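Local atomic coordinates of sensor protein kinase HptS (PDB entry 6LKI), a protein that probably serves as the membrane sensor histidine kinase of a glucose-6-phosphate-responsive two-component system, receiving its signal through a partner solute-binding protein. Residues B[58-64]-B[100-106]. Coordinates in Å, arbitrary orientation, origin at the centre of the assembly. Residues are numbered along the deposited sequence.
Sequences ATLYYEL and LKIYMAN
Leu60 packs over two side chains of the partner strand: its CD2 is 3.8 Å from Met104 CB and its CB 4.1 Å from Ile102 CG2. Strands 59-64 and 100-106 run antiparallel at 154°, with axes 4.6 Å apart. Tyr61–Tyr103 and Glu63–Lys101 are hydrogen-bonded pairs. Tyr61 N to Tyr103 O is 2.9 Å and Tyr103 N to Tyr61 O 2.8 Å; Glu63 N to Lys101 O is 2.9 Å and Lys101 N to Glu63 O 3.0 Å. Leu60–Met104, Tyr62–Ile102 and Leu64–Leu100 are non-hydrogen-bonded pairs. Their apolar face is buried under helix 39-55. Tyr62 takes chi1 p, its ring leading away from 100-106. Opposite, Lys101 NZ salt-bridges Glu251 of the ABC transporter chain. Ala105 (phi/psi -95/-36) adds one residue opposite Thr59, consistent with a classic beta bulge. Its N bonds Thr59 O at 3.0 Å; Thr59 N bonds Asn106 O at 2.8 Å. Thr59 OG1 donates to Asn106 OD1 at 2.8 Å. These central strands, flanked by 69-72 and 84-92, are consistent with the membrane-distal module of a double-Cache (PAS-like) sensor domain.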
# COMPACT_ATOMS: atom_id res chain seq x y z
N ALA B 58 -12.58 5.61 -24.60
CA ALA B 58 -11.43 4.81 -24.23
C ALA B 58 -11.83 3.60 -23.40
O ALA B 58 -12.92 3.54 -22.81
CB ALA B 58 -10.42 5.66 -23.44
N THR B 59 -10.94 2.61 -23.36
CA THR B 59 -11.08 1.46 -22.48
C THR B 59 -10.55 1.85 -21.11
O THR B 59 -9.35 2.04 -20.93
CB THR B 59 -10.34 0.25 -23.04
OG1 THR B 59 -10.87 -0.10 -24.32
CG2 THR B 59 -10.48 -0.94 -22.10
N LEU B 60 -11.45 1.97 -20.14
CA LEU B 60 -11.10 2.44 -18.81
C LEU B 60 -11.39 1.36 -17.78
O LEU B 60 -12.36 0.60 -17.91
CB LEU B 60 -11.88 3.71 -18.45
CG LEU B 60 -11.71 4.88 -19.42
CD1 LEU B 60 -12.61 6.04 -19.03
CD2 LEU B 60 -10.26 5.32 -19.48
N TYR B 61 -10.54 1.29 -16.76
CA TYR B 61 -10.73 0.40 -15.62
C TYR B 61 -10.72 1.23 -14.35
O TYR B 61 -9.84 2.09 -14.17
CB TYR B 61 -9.64 -0.68 -15.57
CG TYR B 61 -9.72 -1.65 -16.72
CD1 TYR B 61 -10.67 -2.66 -16.72
CD2 TYR B 61 -8.87 -1.54 -17.81
CE1 TYR B 61 -10.76 -3.54 -17.78
CE2 TYR B 61 -8.95 -2.42 -18.87
CZ TYR B 61 -9.90 -3.42 -18.85
OH TYR B 61 -9.99 -4.30 -19.90
N TYR B 62 -11.69 1.00 -13.48
CA TYR B 62 -11.75 1.68 -12.20
C TYR B 62 -11.30 0.75 -11.08
O TYR B 62 -11.51 -0.47 -11.13
CB TYR B 62 -13.15 2.22 -11.91
CG TYR B 62 -14.26 1.18 -11.92
CD1 TYR B 62 -14.50 0.38 -10.81
CD2 TYR B 62 -15.08 1.02 -13.02
CE1 TYR B 62 -15.51 -0.57 -10.81
CE2 TYR B 62 -16.10 0.09 -13.03
CZ TYR B 62 -16.31 -0.71 -11.93
OH TYR B 62 -17.32 -1.64 -11.94
N GLU B 63 -10.67 1.34 -10.07
CA GLU B 63 -10.34 0.66 -8.82
C GLU B 63 -10.88 1.51 -7.69
O GLU B 63 -10.41 2.64 -7.48
CB GLU B 63 -8.83 0.44 -8.69
CG GLU B 63 -8.26 -0.62 -9.62
CD GLU B 63 -6.83 -1.01 -9.28
OE1 GLU B 63 -6.22 -0.33 -8.43
OE2 GLU B 63 -6.32 -1.98 -9.87
N LEU B 64 -11.88 1.00 -6.98
CA LEU B 64 -12.46 1.67 -5.82
C LEU B 64 -11.97 0.95 -4.58
O LEU B 64 -12.41 -0.18 -4.30
CB LEU B 64 -13.99 1.68 -5.91
CG LEU B 64 -14.73 2.53 -4.88
CD1 LEU B 64 -14.32 4.00 -4.98
CD2 LEU B 64 -16.24 2.38 -5.05
N LEU B 100 -10.76 6.33 -5.48
CA LEU B 100 -11.17 5.94 -6.82
C LEU B 100 -10.06 6.30 -7.80
O LEU B 100 -9.74 7.48 -7.97
CB LEU B 100 -12.48 6.62 -7.22
CG LEU B 100 -12.93 6.38 -8.67
CD1 LEU B 100 -13.17 4.90 -8.93
CD2 LEU B 100 -14.17 7.21 -9.00
N LYS B 101 -9.50 5.30 -8.43
CA LYS B 101 -8.57 5.49 -9.48
C LYS B 101 -9.10 4.96 -10.79
O LYS B 101 -9.63 3.92 -10.81
CB LYS B 101 -7.29 4.80 -9.16
CG LYS B 101 -6.73 5.18 -7.84
CD LYS B 101 -5.26 4.91 -7.83
CE LYS B 101 -4.81 4.41 -6.50
NZ LYS B 101 -4.86 5.45 -5.45
N ILE B 102 -8.89 5.70 -11.87
CA ILE B 102 -9.34 5.30 -13.20
C ILE B 102 -8.12 5.19 -14.10
O ILE B 102 -7.33 6.14 -14.20
CB ILE B 102 -10.36 6.30 -13.77
CG1 ILE B 102 -11.62 6.32 -12.90
CG2 ILE B 102 -10.71 5.94 -15.21
CD1 ILE B 102 -12.68 7.29 -13.38
N TYR B 103 -7.96 4.03 -14.74
CA TYR B 103 -6.83 3.75 -15.60
C TYR B 103 -7.29 3.63 -17.04
O TYR B 103 -8.37 3.11 -17.32
CB TYR B 103 -6.13 2.45 -15.18
CG TYR B 103 -5.56 2.47 -13.78
CD1 TYR B 103 -6.34 2.15 -12.68
CD2 TYR B 103 -4.23 2.82 -13.56
CE1 TYR B 103 -5.83 2.18 -11.40
CE2 TYR B 103 -3.70 2.84 -12.28
CZ TYR B 103 -4.50 2.52 -11.21
OH TYR B 103 -3.98 2.55 -9.94
N MET B 104 -6.46 4.11 -17.96
CA MET B 104 -6.70 3.99 -19.39
C MET B 104 -5.78 2.91 -19.95
O MET B 104 -4.56 3.02 -19.84
CB MET B 104 -6.47 5.32 -20.11
CG MET B 104 -6.86 5.32 -21.58
SD MET B 104 -5.55 4.71 -22.66
CE MET B 104 -4.38 6.07 -22.56
N ALA B 105 -6.38 1.87 -20.53
CA ALA B 105 -5.60 0.78 -21.12
C ALA B 105 -5.37 0.98 -22.61
O ALA B 105 -4.31 0.63 -23.13
CB ALA B 105 -6.29 -0.56 -20.87
N ASN B 106 -6.36 1.53 -23.31
CA ASN B 106 -6.26 1.83 -24.73
C ASN B 106 -7.43 2.74 -25.10
O ASN B 106 -8.35 2.95 -24.31
CB ASN B 106 -6.26 0.56 -25.59
CG ASN B 106 -7.53 -0.25 -25.43
OD1 ASN B 106 -8.60 0.12 -25.92
ND2 ASN B 106 -7.42 -1.38 -24.73